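Local coordinates for kelch domain-containing protein (PDB 5C86), which probably oxidises alcohols to aldehydes at a copper centre, as a fungal member of the galactose oxidase and glyoxal oxidase family, at residues C162-K165 against P166-Q170; F367-P370 against P371-E375. All coordinates share one frame; numbering follows the deposited sequence.

Overall arrangement
Both contacts are short turns of 3-10 type on the seven-bladed beta-propeller expected of this family. Following the chain from the N terminus, contact 1 comes first, linking the blade that ends in strand 155-158 to the one that starts at strand 181-183. Contact 2 comes some 200 residues later, just after strand 364-369, which pairs with the N-terminal strand 5-11 in the blade that closes the propeller; from there the chain heads for strand 387-390 and the C-terminal early-set domain. Each closes a loop of only a few residues; they follow in series, neither nesting nor crossing. The centres of contact 1 and contact 2 lie about 40 Å apart, on opposite sides of the chain's centre.

Contact 1: C162-K165 against P166-Q170; sequences CPVK and PLVMQ
A short 3-10 segment, two overlapping turns at residues 165-167 in the connection between two propeller blades, brings Val164 against Leu167 and Val168. Two backbone bonds in succession form it. Leu167 N donates to Val164 O at 3.0 Å, with the N-H bent to 145° at the hydrogen, and Val168 N reaches Lys165 O at 3.1 Å along a much straighter line, 168°. Pro166 has no N-H to give, and its ring instead packs back on Pro163: Pro166 CD lies 3.3 Å from Pro163 O, while Pro163 CG meets the same CD as the two rings cross at about a right angle. On the buried side, Val164 CG2 packs 3.6 Å from Leu167 CD1. Leu167 CG sits between its own N and carbonyl carbon (chi1 68°), a turn of the side chain that carries it back over Val164 O, 3.3 Å away. Val168 CG2 also comes to 3.4 Å of Val164 O. Around the turn, Val164 and Leu167 rest on Ile134 of strand 131-134 in the preceding blade, whereas Pro166 and Leu167 lean on Tyr201 of strand 197-202 in the following one; the hydroxyl of Tyr201 hydrogen-bonds Pro163 O.

Contact 2: F367-P370 against P371-E375; sequences FWSP and PYLFE
Pro370 O takes the N-H of Leu373 at 3.0 Å in a nearly straight bond, 169° at the hydrogen, and also faces the rim of the Phe374 ring, where CD2 comes within 3.3 Å. The aromatic rim has a second oxygen beside it: Ser369 O lies in the plane of the Phe374 ring, 3.6 Å from CE2, an approach that probably suits the weakly positive C-H edge. Phe374 CG points anti to its carbonyl carbon (chi1 -59°), which swings the ring back along the chain and sets CZ 3.8 Å from Ser369 CB. A 3-10 segment at residues 371-373 follows the end of strand 364-369, part of a four-stranded propeller sheet, and starts the chain toward the early-set domain; Phe374 N extends it with a bond to Pro371 O. Inside the bend, Pro370 makes a CH-pi contact with Tyr372, its CB 3.9 Å from the ring centroid and 18° off the normal. Pro370 CG lies nearer the hydroxyl end of the ring, 3.6 Å from Tyr372 CE1. The Tyr372 hydroxyl is hydrogen-bonded to Ala344 O, which helps fix the ring. Leu373 CD1 packs against Ser369 CB at 3.9 Å. Pro371 CD approaches the six-membered ring of Trp368 obliquely, 3.7 Å from CH2, while the indole N-H is bonded to Val3 O and the ring system stacks with Trp292.

Contact 1: C162-K165 against P166-Q170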
ATOM      1  N   CYS A 162       4.199 -20.049  12.585  1.00 19.25           N
ATOM      2  CA  CYS A 162       4.601 -18.697  12.034  1.00 18.67           C
ATOM      3  C   CYS A 162       5.250 -17.781  13.065  1.00 18.88           C
ATOM      4  O   CYS A 162       4.713 -16.754  13.422  1.00 20.67           O
ATOM      5  CB  CYS A 162       3.380 -17.992  11.451  1.00 17.75           C
ATOM      6  SG  CYS A 162       2.485 -18.901  10.180  1.00 21.29           S
ATOM      7  N   PRO A 163       6.439 -18.175  13.557  1.00 20.95           N
ATOM      8  CA  PRO A 163       7.213 -17.415  14.445  1.00 19.77           C
ATOM      9  C   PRO A 163       7.795 -16.212  13.745  1.00 16.85           C
ATOM     10  O   PRO A 163       8.118 -16.274  12.546  1.00 19.29           O
ATOM     11  CB  PRO A 163       8.372 -18.392  14.787  1.00 20.29           C
ATOM     12  CG  PRO A 163       8.541 -19.230  13.606  1.00 21.34           C
ATOM     13  CD  PRO A 163       7.100 -19.453  13.210  1.00 20.86           C
ATOM     14  N   VAL A 164       7.967 -15.139  14.490  1.00 18.38           N
ATOM     15  CA  VAL A 164       8.606 -13.968  13.950  1.00 17.10           C
ATOM     16  C   VAL A 164      10.113 -14.098  13.801  1.00 19.97           C
ATOM     17  O   VAL A 164      10.729 -13.363  13.016  1.00 18.12           O
ATOM     18  CB  VAL A 164       8.191 -12.697  14.735  1.00 18.04           C
ATOM     19  CG1 VAL A 164       8.846 -12.629  16.097  1.00 18.80           C
ATOM     20  CG2 VAL A 164       8.483 -11.448  13.941  1.00 18.30           C
ATOM     21  N   LYS A 165      10.785 -14.950  14.610  1.00 19.40           N
ATOM     22  CA  LYS A 165      12.229 -14.987  14.582  1.00 20.61           C
ATOM     23  C   LYS A 165      12.891 -14.975  13.233  1.00 18.60           C
ATOM     24  O   LYS A 165      13.830 -14.164  13.039  1.00 19.53           O
ATOM     25  CB  LYS A 165      12.786 -16.172  15.413  1.00 22.86           C
ATOM     26  CG  LYS A 165      14.300 -16.157  15.639  1.00 25.93           C
ATOM     27  CD  LYS A 165      14.658 -17.409  16.538  0.85 29.82           C
ATOM     28  CE  LYS A 165      16.146 -17.617  16.658  0.60 31.66           C
ATOM     29  NZ  LYS A 165      16.779 -16.418  17.264  0.55 32.51           N
ATOM     30  N   PRO A 166      12.427 -15.816  12.237  1.00 18.41           N
ATOM     31  CA  PRO A 166      13.122 -15.896  10.946  1.00 18.53           C
ATOM     32  C   PRO A 166      13.237 -14.523  10.225  1.00 16.56           C
ATOM     33  O   PRO A 166      14.138 -14.352   9.453  1.00 17.00           O
ATOM     34  CB  PRO A 166      12.280 -16.889  10.104  1.00 21.36           C
ATOM     35  CG  PRO A 166      11.541 -17.664  11.107  1.00 22.08           C
ATOM     36  CD  PRO A 166      11.352 -16.821  12.320  1.00 20.21           C
ATOM     37  N   LEU A 167      12.272 -13.634  10.449  1.00 17.63           N
ATOM     38  CA  LEU A 167      12.305 -12.307   9.698  1.00 16.74           C
ATOM     39  C   LEU A 167      12.979 -11.218  10.475  1.00 17.92           C
ATOM     40  O   LEU A 167      13.219 -10.150   9.908  1.00 17.01           O
ATOM     41  CB  LEU A 167      10.885 -11.900   9.321  1.00 16.23           C
ATOM     42  CG  LEU A 167       9.881 -11.500  10.422  1.00 15.45           C
ATOM     43  CD1 LEU A 167      10.139 -10.163  11.075  1.00 17.91           C
ATOM     44  CD2 LEU A 167       8.476 -11.518   9.826  1.00 17.44           C
ATOM     45  N   VAL A 168      13.433 -11.416  11.722  1.00 16.64           N
ATOM     46  CA  VAL A 168      13.933 -10.277  12.478  1.00 17.14           C
ATOM     47  C   VAL A 168      15.265  -9.811  11.870  1.00 17.69           C
ATOM     48  O   VAL A 168      16.175 -10.576  11.545  1.00 17.33           O
ATOM     49  CB  VAL A 168      14.082 -10.679  13.957  1.00 19.75           C
ATOM     50  CG1 VAL A 168      14.712  -9.598  14.810  1.00 22.35           C
ATOM     51  CG2 VAL A 168      12.761 -11.140  14.539  1.00 19.01           C
ATOM     52  N   MET A 169      15.420  -8.485  11.733  1.00 16.51           N
ATOM     53  CA  MET A 169      16.664  -7.917  11.225  1.00 18.65           C
ATOM     54  C   MET A 169      17.795  -8.073  12.260  1.00 17.65           C
ATOM     55  O   MET A 169      17.547  -8.263  13.441  1.00 18.44           O
ATOM     56  CB  MET A 169      16.499  -6.421  11.004  1.00 21.80           C
ATOM     57  CG  MET A 169      15.357  -6.098  10.067  1.00 20.89           C
ATOM     58  SD  MET A 169      15.829  -4.882   8.874  1.00 17.81           S
ATOM     59  CE  MET A 169      16.924  -3.722   9.707  1.00 18.14           C
ATOM     60  N   GLN A 170      19.015  -7.882  11.777  1.00 19.31           N
ATOM     61  CA  GLN A 170      20.196  -8.090  12.624  1.00 20.82           C
ATOM     62  C   GLN A 170      20.380  -6.979  13.657  1.00 23.76           C
ATOM     63  O   GLN A 170      20.875  -7.251  14.720  1.00 26.09           O
ATOM     64  CB  GLN A 170      21.446  -8.205  11.719  1.00 23.80           C
ATOM     65  CG  GLN A 170      21.651  -9.483  10.933  0.75 28.58           C
ATOM     66  CD  GLN A 170      23.045  -9.602  10.289  0.60 30.70           C
ATOM     67  OE1 GLN A 170      24.005  -8.957  10.706  0.60 30.88           O
ATOM     68  NE2 GLN A 170      23.147 -10.437   9.269  0.50 32.77           N
TER

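Contact 2: F367-P370 against P371-E375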
ATOM      1  N   PHE A 367      -1.311  16.111  -5.110  1.00 15.10           N
ATOM      2  CA  PHE A 367      -1.493  15.001  -6.004  1.00 14.99           C
ATOM      3  C   PHE A 367      -0.620  15.193  -7.173  1.00 14.99           C
ATOM      4  O   PHE A 367      -0.572  16.270  -7.808  1.00 16.69           O
ATOM      5  CB  PHE A 367      -2.982  14.931  -6.395  1.00 14.46           C
ATOM      6  CG  PHE A 367      -3.871  14.587  -5.273  1.00 14.72           C
ATOM      7  CD1 PHE A 367      -4.149  13.242  -4.845  1.00 13.21           C
ATOM      8  CD2 PHE A 367      -4.455  15.597  -4.490  1.00 17.79           C
ATOM      9  CE1 PHE A 367      -4.930  12.970  -3.834  1.00 15.25           C
ATOM     10  CE2 PHE A 367      -5.284  15.274  -3.406  1.00 18.30           C
ATOM     11  CZ  PHE A 367      -5.555  13.965  -3.077  1.00 16.71           C
ATOM     12  N   TRP A 368       0.167  14.187  -7.488  1.00 13.46           N
ATOM     13  CA  TRP A 368       1.044  14.220  -8.633  1.00 12.89           C
ATOM     14  C   TRP A 368       0.349  13.543  -9.835  1.00 13.39           C
ATOM     15  O   TRP A 368      -0.150  12.429  -9.711  1.00 13.49           O
ATOM     16  CB  TRP A 368       2.369  13.499  -8.400  1.00 12.30           C
ATOM     17  CG  TRP A 368       3.316  13.513  -9.511  1.00 12.22           C
ATOM     18  CD1 TRP A 368       3.984  14.611 -10.068  1.00 12.22           C
ATOM     19  CD2 TRP A 368       3.812  12.370 -10.231  1.00 11.97           C
ATOM     20  NE1 TRP A 368       4.745  14.229 -11.082  1.00 13.03           N
ATOM     21  CE2 TRP A 368       4.692  12.841 -11.211  1.00 11.59           C
ATOM     22  CE3 TRP A 368       3.522  10.976 -10.175  1.00 12.97           C
ATOM     23  CZ2 TRP A 368       5.382  11.987 -12.067  1.00 13.70           C
ATOM     24  CZ3 TRP A 368       4.206  10.163 -10.994  1.00 12.03           C
ATOM     25  CH2 TRP A 368       5.063  10.624 -11.995  1.00 12.15           C
ATOM     26  N   SER A 369       0.307  14.245 -10.938  1.00 13.36           N
ATOM     27  CA  SER A 369      -0.227  13.716 -12.181  1.00 14.64           C
ATOM     28  C   SER A 369       0.922  13.156 -12.960  1.00 13.85           C
ATOM     29  O   SER A 369       1.855  13.885 -13.427  1.00 13.27           O
ATOM     30  CB  SER A 369      -0.935  14.808 -13.024  1.00 15.37           C
ATOM     31  OG  SER A 369      -2.107  15.236 -12.449  1.00 15.79           O
ATOM     32  N   PRO A 370       0.925  11.810 -13.217  1.00 11.66           N
ATOM     33  CA  PRO A 370       1.999  11.264 -13.969  1.00 12.51           C
ATOM     34  C   PRO A 370       2.043  11.634 -15.477  1.00 12.13           C
ATOM     35  O   PRO A 370       1.038  12.138 -15.999  1.00 12.15           O
ATOM     36  CB  PRO A 370       1.818   9.694 -13.796  1.00 12.35           C
ATOM     37  CG  PRO A 370       0.971   9.570 -12.615  1.00 11.82           C
ATOM     38  CD  PRO A 370       0.037  10.753 -12.659  1.00 12.83           C
ATOM     39  N   PRO A 371       3.137  11.338 -16.186  1.00 12.59           N
ATOM     40  CA  PRO A 371       3.244  11.640 -17.652  1.00 13.86           C
ATOM     41  C   PRO A 371       2.089  11.074 -18.458  1.00 14.71           C
ATOM     42  O   PRO A 371       1.724  11.677 -19.470  1.00 14.37           O
ATOM     43  CB  PRO A 371       4.547  11.008 -18.054  1.00 13.79           C
ATOM     44  CG  PRO A 371       5.349  11.032 -16.802  1.00 15.50           C
ATOM     45  CD  PRO A 371       4.401  10.782 -15.669  1.00 13.20           C
ATOM     46  N   TYR A 372       1.474   9.936 -18.069  1.00 12.40           N
ATOM     47  CA  TYR A 372       0.467   9.364 -18.907  1.00 12.82           C
ATOM     48  C   TYR A 372      -0.805  10.211 -18.908  1.00 13.74           C
ATOM     49  O   TYR A 372      -1.752   9.866 -19.656  1.00 15.60           O
ATOM     50  CB  TYR A 372       0.142   7.887 -18.486  1.00 12.82           C
ATOM     51  CG  TYR A 372      -0.222   7.604 -17.054  1.00 11.56           C
ATOM     52  CD1 TYR A 372      -1.035   8.401 -16.264  1.00 12.58           C
ATOM     53  CD2 TYR A 372       0.209   6.422 -16.478  1.00 15.99           C
ATOM     54  CE1 TYR A 372      -1.366   8.123 -14.966  1.00 11.43           C
ATOM     55  CE2 TYR A 372      -0.114   6.125 -15.133  1.00 15.45           C
ATOM     56  CZ  TYR A 372      -0.881   6.974 -14.384  1.00 12.19           C
ATOM     57  OH  TYR A 372      -1.191   6.666 -13.070  1.00 12.08           O
ATOM     58  N   LEU A 373      -0.921  11.263 -18.117  1.00 13.16           N
ATOM     59  CA  LEU A 373      -2.090  12.156 -18.179  1.00 13.76           C
ATOM     60  C   LEU A 373      -1.816  13.340 -19.087  1.00 14.81           C
ATOM     61  O   LEU A 373      -2.724  14.176 -19.183  1.00 15.39           O
ATOM     62  CB  LEU A 373      -2.492  12.629 -16.779  1.00 13.84           C
ATOM     63  CG  LEU A 373      -2.909  11.518 -15.785  1.00 13.54           C
ATOM     64  CD1 LEU A 373      -3.382  12.155 -14.483  1.00 15.19           C
ATOM     65  CD2 LEU A 373      -4.003  10.651 -16.360  1.00 14.41           C
ATOM     66  N   PHE A 374      -0.697  13.362 -19.755  1.00 13.40           N
ATOM     67  CA  PHE A 374      -0.333  14.489 -20.646  1.00 14.56           C
ATOM     68  C   PHE A 374      -0.070  13.979 -21.989  1.00 15.41           C
ATOM     69  O   PHE A 374       0.295  12.795 -22.274  1.00 16.03           O
ATOM     70  CB  PHE A 374       0.879  15.238 -20.094  1.00 14.78           C
ATOM     71  CG  PHE A 374       0.639  15.783 -18.744  1.00 14.94           C
ATOM     72  CD1 PHE A 374      -0.074  16.993 -18.568  1.00 15.61           C
ATOM     73  CD2 PHE A 374       0.964  15.074 -17.544  1.00 13.89           C
ATOM     74  CE1 PHE A 374      -0.416  17.445 -17.329  1.00 17.83           C
ATOM     75  CE2 PHE A 374       0.667  15.556 -16.339  1.00 15.82           C
ATOM     76  CZ  PHE A 374      -0.038  16.725 -16.187  1.00 18.00           C
ATOM     77  N   GLU A 375      -0.214  14.906 -22.956  1.00 15.78           N
ATOM     78  CA  GLU A 375       0.129  14.650 -24.298  1.00 19.37           C
ATOM     79  C   GLU A 375       1.650  14.550 -24.502  1.00 20.20           C
ATOM     80  O   GLU A 375       2.386  14.637 -23.526  1.00 19.79           O
ATOM     81  CB  GLU A 375      -0.532  15.754 -25.186  1.00 18.94           C
ATOM     82  CG  GLU A 375      -2.044  15.773 -25.267  1.00 21.31           C
ATOM     83  CD  GLU A 375      -2.670  14.418 -25.740  1.00 20.45           C
ATOM     84  OE1 GLU A 375      -1.950  13.587 -26.384  1.00 25.10           O
ATOM     85  OE2 GLU A 375      -3.847  14.133 -25.351  1.00 23.30           O
TER